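Local coordinates for putative regulatory protein SCO4313 (Streptomyces coelicolor, PDB 2OI8) that probably binds DNA as a TetR-family transcriptional regulator, at residues 151-156 against 172-177; 78-83 against 132-137; 181-186 against 204-209. All coordinates share one frame; numbering follows the deposited sequence.

Interaction 1 of 3, residues 151-156 against 172-177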
loop_
_atom_site.group_PDB
_atom_site.type_symbol
_atom_site.label_atom_id
_atom_site.label_comp_id
_atom_site.label_asym_id
_atom_site.label_seq_id
_atom_site.Cartn_x
_atom_site.Cartn_y
_atom_site.Cartn_z
ATOM N N ALA A 151 -0.897 -20.246 -17.631
ATOM C CA ALA A 151 0.318 -20.603 -16.898
ATOM C C ALA A 151 0.306 -20.449 -15.355
ATOM O O ALA A 151 0.943 -21.252 -14.655
ATOM C CB ALA A 151 1.517 -19.865 -17.496
ATOM N N PHE A 152 -0.392 -19.444 -14.823
ATOM C CA PHE A 152 -0.428 -19.265 -13.367
ATOM C C PHE A 152 -1.283 -20.310 -12.659
ATOM O O PHE A 152 -0.877 -20.829 -11.600
ATOM C CB PHE A 152 -0.857 -17.851 -12.989
ATOM C CG PHE A 152 -0.724 -17.541 -11.513
ATOM C CD1 PHE A 152 0.463 -17.826 -10.817
ATOM C CD2 PHE A 152 -1.780 -16.925 -10.817
ATOM C CE1 PHE A 152 0.587 -17.520 -9.444
ATOM C CE2 PHE A 152 -1.666 -16.612 -9.440
ATOM C CZ PHE A 152 -0.482 -16.910 -8.760
ATOM N N ASP A 153 -2.452 -20.622 -13.246
ATOM C CA ASP A 153 -3.315 -21.723 -12.788
ATOM C C ASP A 153 -2.512 -23.023 -12.632
ATOM O O ASP A 153 -2.598 -23.693 -11.600
ATOM C CB ASP A 153 -4.504 -21.966 -13.742
ATOM C CG ASP A 153 -5.252 -20.679 -14.109
ATOM O OD1 ASP A 153 -5.432 -19.793 -13.246
ATOM O OD2 ASP A 153 -5.678 -20.561 -15.277
ATOM N N ALA A 154 -1.722 -23.367 -13.650
ATOM C CA ALA A 154 -0.871 -24.565 -13.603
ATOM C C ALA A 154 0.028 -24.576 -12.367
ATOM O O ALA A 154 0.167 -25.606 -11.697
ATOM C CB ALA A 154 -0.023 -24.668 -14.860
ATOM N N HIS A 155 0.637 -23.427 -12.084
ATOM C CA HIS A 155 1.444 -23.259 -10.889
ATOM C C HIS A 155 0.626 -23.496 -9.620
ATOM O O HIS A 155 1.082 -24.157 -8.692
ATOM C CB HIS A 155 2.031 -21.856 -10.887
ATOM C CG HIS A 155 2.700 -21.475 -9.607
ATOM N ND1 HIS A 155 3.947 -21.944 -9.250
ATOM C CD2 HIS A 155 2.306 -20.646 -8.608
ATOM C CE1 HIS A 155 4.293 -21.416 -8.088
ATOM N NE2 HIS A 155 3.312 -20.633 -7.675
ATOM N N LEU A 156 -0.590 -22.962 -9.600
ATOM C CA LEU A 156 -1.439 -22.972 -8.410
ATOM C C LEU A 156 -1.915 -24.362 -7.985
ATOM O O LEU A 156 -2.315 -24.556 -6.829
ATOM C CB LEU A 156 -2.650 -22.066 -8.636
ATOM C CG LEU A 156 -2.654 -20.623 -8.117
ATOM C CD1 LEU A 156 -1.267 -20.026 -8.048
ATOM C CD2 LEU A 156 -3.566 -19.756 -8.964
ATOM N N ALA A 172 -10.247 -20.566 -10.175
ATOM C CA ALA A 172 -10.993 -19.869 -9.135
ATOM C C ALA A 172 -10.043 -19.260 -8.120
ATOM O O ALA A 172 -10.283 -18.156 -7.640
ATOM C CB ALA A 172 -11.979 -20.811 -8.457
ATOM N N LEU A 173 -8.957 -19.960 -7.794
ATOM C CA LEU A 173 -7.967 -19.400 -6.861
ATOM C C LEU A 173 -7.240 -18.228 -7.512
ATOM O O LEU A 173 -6.970 -17.209 -6.864
ATOM C CB LEU A 173 -6.949 -20.442 -6.380
ATOM C CG LEU A 173 -7.347 -21.751 -5.685
ATOM C CD1 LEU A 173 -6.138 -22.361 -4.977
ATOM C CD2 LEU A 173 -8.487 -21.562 -4.709
ATOM N N HIS A 174 -6.928 -18.383 -8.797
ATOM C CA HIS A 174 -6.318 -17.329 -9.598
ATOM C C HIS A 174 -7.219 -16.085 -9.633
ATOM O O HIS A 174 -6.768 -14.958 -9.362
ATOM C CB HIS A 174 -6.073 -17.845 -11.012
ATOM C CG HIS A 174 -5.383 -16.861 -11.906
ATOM N ND1 HIS A 174 -5.180 -15.544 -11.554
ATOM C CD2 HIS A 174 -4.894 -16.994 -13.161
ATOM C CE1 HIS A 174 -4.583 -14.910 -12.547
ATOM N NE2 HIS A 174 -4.402 -15.769 -13.535
ATOM N N ARG A 175 -8.492 -16.296 -9.952
ATOM C CA ARG A 175 -9.458 -15.214 -9.896
ATOM C C ARG A 175 -9.506 -14.543 -8.513
ATOM O O ARG A 175 -9.492 -13.318 -8.422
ATOM C CB ARG A 175 -10.832 -15.718 -10.293
ATOM C CG ARG A 175 -11.887 -14.645 -10.233
ATOM C CD ARG A 175 -13.178 -15.185 -10.759
ATOM N NE ARG A 175 -13.047 -15.503 -12.171
ATOM C CZ ARG A 175 -13.996 -15.245 -13.058
ATOM N NH1 ARG A 175 -15.127 -14.669 -12.652
ATOM N NH2 ARG A 175 -13.817 -15.548 -14.338
ATOM N N ALA A 176 -9.555 -15.335 -7.439
ATOM C CA ALA A 176 -9.554 -14.782 -6.066
ATOM C C ALA A 176 -8.346 -13.875 -5.762
ATOM O O ALA A 176 -8.480 -12.785 -5.201
ATOM C CB ALA A 176 -9.651 -15.903 -5.037
ATOM N N LEU A 177 -7.160 -14.343 -6.124
ATOM C CA LEU A 177 -5.930 -13.569 -5.960
ATOM C C LEU A 177 -5.976 -12.266 -6.771
ATOM O O LEU A 177 -5.572 -11.240 -6.274
ATOM C CB LEU A 177 -4.717 -14.432 -6.348
ATOM C CG LEU A 177 -4.462 -15.664 -5.470
ATOM C CD1 LEU A 177 -3.361 -16.493 -6.041
ATOM C CD2 LEU A 177 -4.114 -15.253 -4.055
#

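Interaction 2 of 3, residues 78-83 against 132-137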
loop_
_atom_site.group_PDB
_atom_site.type_symbol
_atom_site.label_atom_id
_atom_site.label_comp_id
_atom_site.label_asym_id
_atom_site.label_seq_id
_atom_site.Cartn_x
_atom_site.Cartn_y
_atom_site.Cartn_z
ATOM N N SER A 78 -16.608 -8.028 7.908
ATOM C CA SER A 78 -17.167 -7.278 6.810
ATOM C C SER A 78 -17.493 -8.210 5.640
ATOM O O SER A 78 -18.621 -8.224 5.141
ATOM C CB SER A 78 -16.192 -6.176 6.372
ATOM O OG SER A 78 -16.772 -5.375 5.359
ATOM N N LEU A 79 -16.520 -9.017 5.240
ATOM C CA LEU A 79 -16.693 -9.922 4.109
ATOM C C LEU A 79 -17.610 -11.105 4.370
ATOM O O LEU A 79 -18.331 -11.537 3.474
ATOM C CB LEU A 79 -15.348 -10.413 3.615
ATOM C CG LEU A 79 -14.783 -9.545 2.496
ATOM C CD1 LEU A 79 -14.753 -8.062 2.841
ATOM C CD2 LEU A 79 -13.406 -10.037 2.203
ATOM N N ARG A 80 -17.577 -11.634 5.588
ATOM C CA ARG A 80 -18.478 -12.702 5.949
ATOM C C ARG A 80 -19.928 -12.248 5.851
ATOM O O ARG A 80 -20.752 -12.939 5.241
ATOM C CB ARG A 80 -18.145 -13.275 7.324
ATOM C CG ARG A 80 -17.122 -14.421 7.223
ATOM C CD ARG A 80 -17.007 -15.266 8.498
ATOM N NE ARG A 80 -15.876 -14.841 9.325
ATOM C CZ ARG A 80 -15.967 -14.036 10.382
ATOM N NH1 ARG A 80 -17.152 -13.553 10.778
ATOM N NH2 ARG A 80 -14.862 -13.718 11.050
ATOM N N ALA A 81 -20.223 -11.074 6.411
ATOM C CA ALA A 81 -21.578 -10.519 6.394
ATOM C C ALA A 81 -22.104 -10.389 4.962
ATOM O O ALA A 81 -23.285 -10.643 4.689
ATOM C CB ALA A 81 -21.615 -9.193 7.101
ATOM N N ALA A 82 -21.216 -10.019 4.046
ATOM C CA ALA A 82 -21.568 -9.885 2.632
ATOM C C ALA A 82 -21.926 -11.236 1.973
ATOM O O ALA A 82 -22.928 -11.334 1.258
ATOM C CB ALA A 82 -20.464 -9.158 1.880
ATOM N N ALA A 83 -21.145 -12.282 2.246
ATOM C CA ALA A 83 -21.406 -13.602 1.673
ATOM C C ALA A 83 -22.628 -14.242 2.344
ATOM O O ALA A 83 -23.427 -14.936 1.700
ATOM C CB ALA A 83 -20.179 -14.491 1.794
HETATM N N MSE A 132 -9.727 -14.585 2.980
HETATM C CA MSE A 132 -9.476 -15.142 1.648
HETATM C C MSE A 132 -10.260 -16.404 1.281
HETATM O O MSE A 132 -10.527 -16.644 0.109
HETATM C CB MSE A 132 -7.977 -15.321 1.420
HETATM C CG MSE A 132 -7.372 -14.128 0.674
HETATM SE SE MSE A 132 -7.409 -14.423 -1.270
HETATM C CE MSE A 132 -5.844 -15.572 -1.358
ATOM N N ALA A 133 -10.645 -17.196 2.273
ATOM C CA ALA A 133 -11.529 -18.329 2.027
ATOM C C ALA A 133 -12.859 -17.884 1.384
ATOM O O ALA A 133 -13.359 -18.534 0.461
ATOM C CB ALA A 133 -11.773 -19.097 3.320
ATOM N N VAL A 134 -13.402 -16.762 1.862
ATOM C CA VAL A 134 -14.682 -16.242 1.386
ATOM C C VAL A 134 -14.609 -15.875 -0.088
ATOM O O VAL A 134 -15.481 -16.257 -0.856
ATOM C CB VAL A 134 -15.167 -15.012 2.200
ATOM C CG1 VAL A 134 -16.502 -14.517 1.680
ATOM C CG2 VAL A 134 -15.285 -15.347 3.679
ATOM N N ILE A 135 -13.571 -15.145 -0.481
ATOM C CA ILE A 135 -13.391 -14.741 -1.883
ATOM C C ILE A 135 -13.326 -15.960 -2.799
ATOM O O ILE A 135 -13.955 -16.005 -3.872
ATOM C CB ILE A 135 -12.080 -13.909 -2.107
ATOM C CG1 ILE A 135 -11.989 -12.706 -1.160
ATOM C CG2 ILE A 135 -11.922 -13.510 -3.583
ATOM C CD1 ILE A 135 -13.257 -11.879 -1.088
ATOM N N VAL A 136 -12.526 -16.933 -2.373
ATOM C CA VAL A 136 -12.393 -18.182 -3.100
ATOM C C VAL A 136 -13.786 -18.775 -3.266
ATOM O O VAL A 136 -14.192 -19.102 -4.394
ATOM C CB VAL A 136 -11.443 -19.167 -2.381
ATOM C CG1 VAL A 136 -11.459 -20.511 -3.071
ATOM C CG2 VAL A 136 -10.017 -18.607 -2.338
ATOM N N ASP A 137 -14.522 -18.868 -2.152
ATOM C CA ASP A 137 -15.891 -19.375 -2.164
ATOM C C ASP A 137 -16.664 -18.784 -3.331
ATOM O O ASP A 137 -17.160 -19.525 -4.178
ATOM C CB ASP A 137 -16.606 -19.090 -0.837
ATOM C CG ASP A 137 -16.115 -19.969 0.302
ATOM O OD1 ASP A 137 -15.289 -20.883 0.066
ATOM O OD2 ASP A 137 -16.559 -19.736 1.449
#

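Interaction 3 of 3, residues 181-186 against 204-209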
loop_
_atom_site.group_PDB
_atom_site.type_symbol
_atom_site.label_atom_id
_atom_site.label_comp_id
_atom_site.label_asym_id
_atom_site.label_seq_id
_atom_site.Cartn_x
_atom_site.Cartn_y
_atom_site.Cartn_z
ATOM N N SER A 181 -5.778 -8.445 -5.374
ATOM C CA SER A 181 -4.696 -7.535 -5.688
ATOM C C SER A 181 -5.214 -6.360 -6.474
ATOM O O SER A 181 -4.844 -5.243 -6.188
ATOM C CB SER A 181 -3.601 -8.254 -6.449
ATOM O OG SER A 181 -4.126 -8.654 -7.691
ATOM N N ARG A 182 -6.077 -6.600 -7.450
ATOM C CA ARG A 182 -6.662 -5.510 -8.233
ATOM C C ARG A 182 -7.399 -4.430 -7.399
ATOM O O ARG A 182 -7.197 -3.223 -7.617
ATOM C CB ARG A 182 -7.572 -6.054 -9.344
ATOM C CG ARG A 182 -6.788 -6.693 -10.455
ATOM C CD ARG A 182 -7.635 -7.126 -11.634
ATOM N NE ARG A 182 -6.885 -8.054 -12.490
ATOM C CZ ARG A 182 -7.388 -8.695 -13.550
ATOM N NH1 ARG A 182 -8.648 -8.519 -13.913
ATOM N NH2 ARG A 182 -6.624 -9.520 -14.249
ATOM N N LEU A 183 -8.232 -4.863 -6.453
ATOM C CA LEU A 183 -9.013 -3.936 -5.608
ATOM C C LEU A 183 -8.214 -3.226 -4.500
ATOM O O LEU A 183 -8.540 -2.089 -4.093
ATOM C CB LEU A 183 -10.221 -4.679 -5.015
ATOM C CG LEU A 183 -11.156 -5.243 -6.094
ATOM C CD1 LEU A 183 -12.309 -5.937 -5.444
ATOM C CD2 LEU A 183 -11.652 -4.173 -7.064
ATOM N N HIS A 184 -7.187 -3.914 -3.997
ATOM C CA HIS A 184 -6.230 -3.302 -3.076
ATOM C C HIS A 184 -5.367 -2.269 -3.777
ATOM O O HIS A 184 -5.016 -1.253 -3.175
ATOM C CB HIS A 184 -5.391 -4.353 -2.376
ATOM C CG HIS A 184 -6.125 -5.036 -1.268
ATOM N ND1 HIS A 184 -6.389 -4.416 -0.064
ATOM C CD2 HIS A 184 -6.677 -6.271 -1.187
ATOM C CE1 HIS A 184 -7.075 -5.240 0.712
ATOM N NE2 HIS A 184 -7.251 -6.378 0.059
ATOM N N GLY A 185 -5.071 -2.525 -5.058
ATOM C CA GLY A 185 -4.317 -1.608 -5.908
ATOM C C GLY A 185 -5.023 -0.282 -5.915
ATOM O O GLY A 185 -4.411 0.740 -5.651
ATOM N N VAL A 186 -6.330 -0.284 -6.169
ATOM C CA VAL A 186 -7.043 0.992 -6.149
ATOM C C VAL A 186 -7.330 1.528 -4.738
ATOM O O VAL A 186 -7.158 2.704 -4.495
ATOM C CB VAL A 186 -8.243 1.052 -7.120
ATOM C CG1 VAL A 186 -8.449 -0.259 -7.821
ATOM C CG2 VAL A 186 -9.513 1.575 -6.443
ATOM N N LEU A 204 -15.179 5.293 -9.465
ATOM C CA LEU A 204 -15.620 4.779 -10.771
ATOM C C LEU A 204 -14.550 3.871 -11.337
ATOM O O LEU A 204 -14.870 2.802 -11.861
ATOM C CB LEU A 204 -15.957 5.909 -11.754
ATOM C CG LEU A 204 -17.370 6.513 -11.803
ATOM C CD1 LEU A 204 -18.119 6.479 -10.470
ATOM C CD2 LEU A 204 -17.336 7.945 -12.363
ATOM N N LEU A 205 -13.285 4.292 -11.202
ATOM C CA LEU A 205 -12.144 3.393 -11.445
ATOM C C LEU A 205 -12.314 2.040 -10.731
ATOM O O LEU A 205 -12.172 0.984 -11.352
ATOM C CB LEU A 205 -10.802 4.041 -11.076
ATOM C CG LEU A 205 -9.624 3.052 -11.084
ATOM C CD1 LEU A 205 -9.395 2.376 -12.443
ATOM C CD2 LEU A 205 -8.339 3.688 -10.570
ATOM N N PHE A 206 -12.652 2.090 -9.448
ATOM C CA PHE A 206 -12.885 0.897 -8.653
ATOM C C PHE A 206 -14.001 0.062 -9.262
ATOM O O PHE A 206 -13.838 -1.155 -9.417
ATOM C CB PHE A 206 -13.220 1.289 -7.202
ATOM C CG PHE A 206 -13.431 0.115 -6.280
ATOM C CD1 PHE A 206 -14.645 -0.582 -6.270
ATOM C CD2 PHE A 206 -12.427 -0.283 -5.404
ATOM C CE1 PHE A 206 -14.846 -1.670 -5.392
ATOM C CE2 PHE A 206 -12.614 -1.387 -4.526
ATOM C CZ PHE A 206 -13.828 -2.072 -4.520
ATOM N N GLU A 207 -15.123 0.711 -9.603
ATOM C CA GLU A 207 -16.225 0.049 -10.324
ATOM C C GLU A 207 -15.782 -0.599 -11.629
ATOM O O GLU A 207 -16.225 -1.714 -11.947
ATOM C CB GLU A 207 -17.385 1.006 -10.655
ATOM C CG GLU A 207 -18.334 1.313 -9.527
ATOM C CD GLU A 207 -18.728 0.090 -8.740
ATOM O OE1 GLU A 207 -19.546 -0.729 -9.229
ATOM O OE2 GLU A 207 -18.210 -0.044 -7.614
ATOM N N ALA A 208 -14.960 0.121 -12.397
ATOM C CA ALA A 208 -14.463 -0.395 -13.661
ATOM C C ALA A 208 -13.634 -1.660 -13.418
ATOM O O ALA A 208 -13.886 -2.696 -14.038
ATOM C CB ALA A 208 -13.659 0.646 -14.390
ATOM N N GLU A 209 -12.677 -1.589 -12.494
ATOM C CA GLU A 209 -11.806 -2.726 -12.202
ATOM C C GLU A 209 -12.576 -3.944 -11.724
ATOM O O GLU A 209 -12.246 -5.064 -12.087
ATOM C CB GLU A 209 -10.726 -2.340 -11.193
ATOM C CG GLU A 209 -9.596 -1.545 -11.810
ATOM C CD GLU A 209 -8.807 -2.358 -12.809
ATOM O OE1 GLU A 209 -7.975 -3.177 -12.383
ATOM O OE2 GLU A 209 -9.015 -2.198 -14.030
HETATM O O HOH W 1 -6.599 -2.587 -10.067
HETATM O O HOH W 2 -10.180 -5.936 -13.068
#

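Interaction 1 of 3, residues 151-156 against 172-177
Phe152 directs its ring edge into the face of the His174 imidazole, a T-shaped (edge-to-face) pair with centroids 5.1 Å apart and planes at 89°. Phe152 CD2 stands over the middle of the imidazole, nearly equidistant from its five ring atoms; the closest is His174 ND1, 3.7 Å from Phe152 CD2. Relative to the phenyl ring, His174 ND1 lies at the edge and close to the plane. Leu177 CD1 reaches the same rim further round, 3.8 Å from Phe152 CE2, while one phenyl face carries Leu156 CD1 from the next turn of its own helix. The carboxylate of Asp153 lies at the edge of the imidazole, but it is modelled too close to the ring for its position to be trusted in detail.

CG of Phe152 is anti to the backbone N (chi1 -172°), beside the carbonyl carbon, and the CA-CB bond points toward the other helix. Both segments belong to the TetR-like C-terminal domain, where the short helix 151-158 lies across the start of the long helix 170-191; the local axes cross at 109° and approach to 9.5 Å. Helix 202-213 of the second subunit also packs here, its Leu205 on Phe152 and its Ala208 on His174, so the contact adjoins the dimer interface. An alanine in place of His174 would probably open a gap in front of Phe152 CD2 and deprive the phenyl ring of its aromatic partner.

Leu156 meets the backbone as much as side chains. Its CD2 is 3.6 Å from His174 N and 3.8 Å from His174 CB, with Leu173 CB slightly farther off. Trp162 touches both Leu173 and Leu177 from the intervening loop.

Interaction 2 of 3, residues 78-83 against 132-137
Val134 presents its two methyl groups to different parts of helix 60-84. CG1, anti to the backbone N (chi1 -179°), comes within 3.7 Å of Ala83 CB and lies 3.9 Å from the carbonyl oxygen Leu79 O. CG2 instead meets the base of the arginine chain, with Val134 CG2 4.1 Å from Arg80 CG and the two side chains crossing at about a right angle. The valine is therefore set against a surface made by Leu79, Arg80 and Ala83, successive residues and the next turn of one helix, and its partners there are a methyl, a methylene and one carbonyl oxygen.

Alongside, Leu79 and Ile135 approach obliquely and touch through their terminal methyls, Leu79 CD2 lying 3.8 Å from Ile135 CD1. The CA-CB bond of Ile135 does not aim at the opposing helix; the turn at chi2 (-48°) places CD1 where it can meet the leucine. No hydrogen bond links the two segments. Arg80 brings the aliphatic start of its chain to this contact; the chain bends at chi3, and its guanidinium forms a salt bridge with Asp77 in its own helix.

The two helices run nearly in the same direction, with local axes 9.7 Å apart and inclined at 28°. Helix 60-84 follows the predicted helix-turn-helix motif, and in the TetR fold this long helix connects the DNA-binding domain with the C-terminal domain, so the contact joins its far end to the regulatory core. Around it, helix 89-102 covers Leu79 and Ala82 through Ala95, and Leu92 adds to the cover of Ala82. Helix 129-139 is held between two neighbours: helix 60-84 meets Val134 and Ile135, while from helix 170-191 Ala176 and Phe179 pack on Ile135 and Leu173 on Val136, a residue that helix 60-84 does not touch here.

Interaction 3 of 3, residues 181-186 against 204-209
Phe206 and Leu183 meet with the help of their first torsions: CG of Phe206 is anti to its backbone N (chi1 -178°), while CG of Leu183 lies beside its own N and anti to the carbonyl carbon. The end of Phe206 comes nearer to the opposing helix than its base, and Leu183 CD2 lies over one face of the ring in a CH-pi contact, 4.1 Å from the ring centroid and 20° off the normal, displaced toward the CE2-CZ rim. Val186 fills the edge, its CG2 in the ring plane and 3.6 Å from Phe206 CD2. Val186 CB also packs 4.3 Å from Leu205 CD2.

Helices 170-191 and 202-213 run antiparallel here (171°), the pair of C-terminal helices through which TetR-family proteins dimerise, commonly as a four-helix bundle. Arg182 and Glu209 mark its polar side. Within the subunit they meet only loosely, with Arg182 CD 4.0 Å from Glu209 OE1. A water bridges them by donating to both Arg182 O, at 2.6 Å, and Glu209 OE1, at 2.8 Å.

Their charges are paired across the dimer instead. Arg182 NE forms a salt bridge with Glu209 OE1 of the second subunit, the reciprocal bridge is also made, and Glu209 OE2 is hydrogen-bonded to Ser178 of that subunit. Apolar contacts and bridging water thus join the two helices within the chain, while the direct charge pairing runs between subunits, and these buried charges would be likely to lose their partners if the dimer came apart.

How the interactions relate
Interactions 1 and 3 are both buried and share helix 170-191, at adjoining parts of its length; both also touch the second subunit. Interaction 2 is only partly buried, lies at the end of the helix leading from the DNA-binding domain, and is almost purely aliphatic. Interaction 1 relies on an aromatic pair and leucines, while interaction 3 combines a phenylalanine with charged residues and water at the dimer interface. Interactions 1 and 2 touch directly, Leu177 packing on Met132. Helix 170-191 carries a segment of interactions 1 and 3 and packs on helix 129-139 of interaction 2; interactions 2 and 3 do not touch, their centres about 18 Å apart.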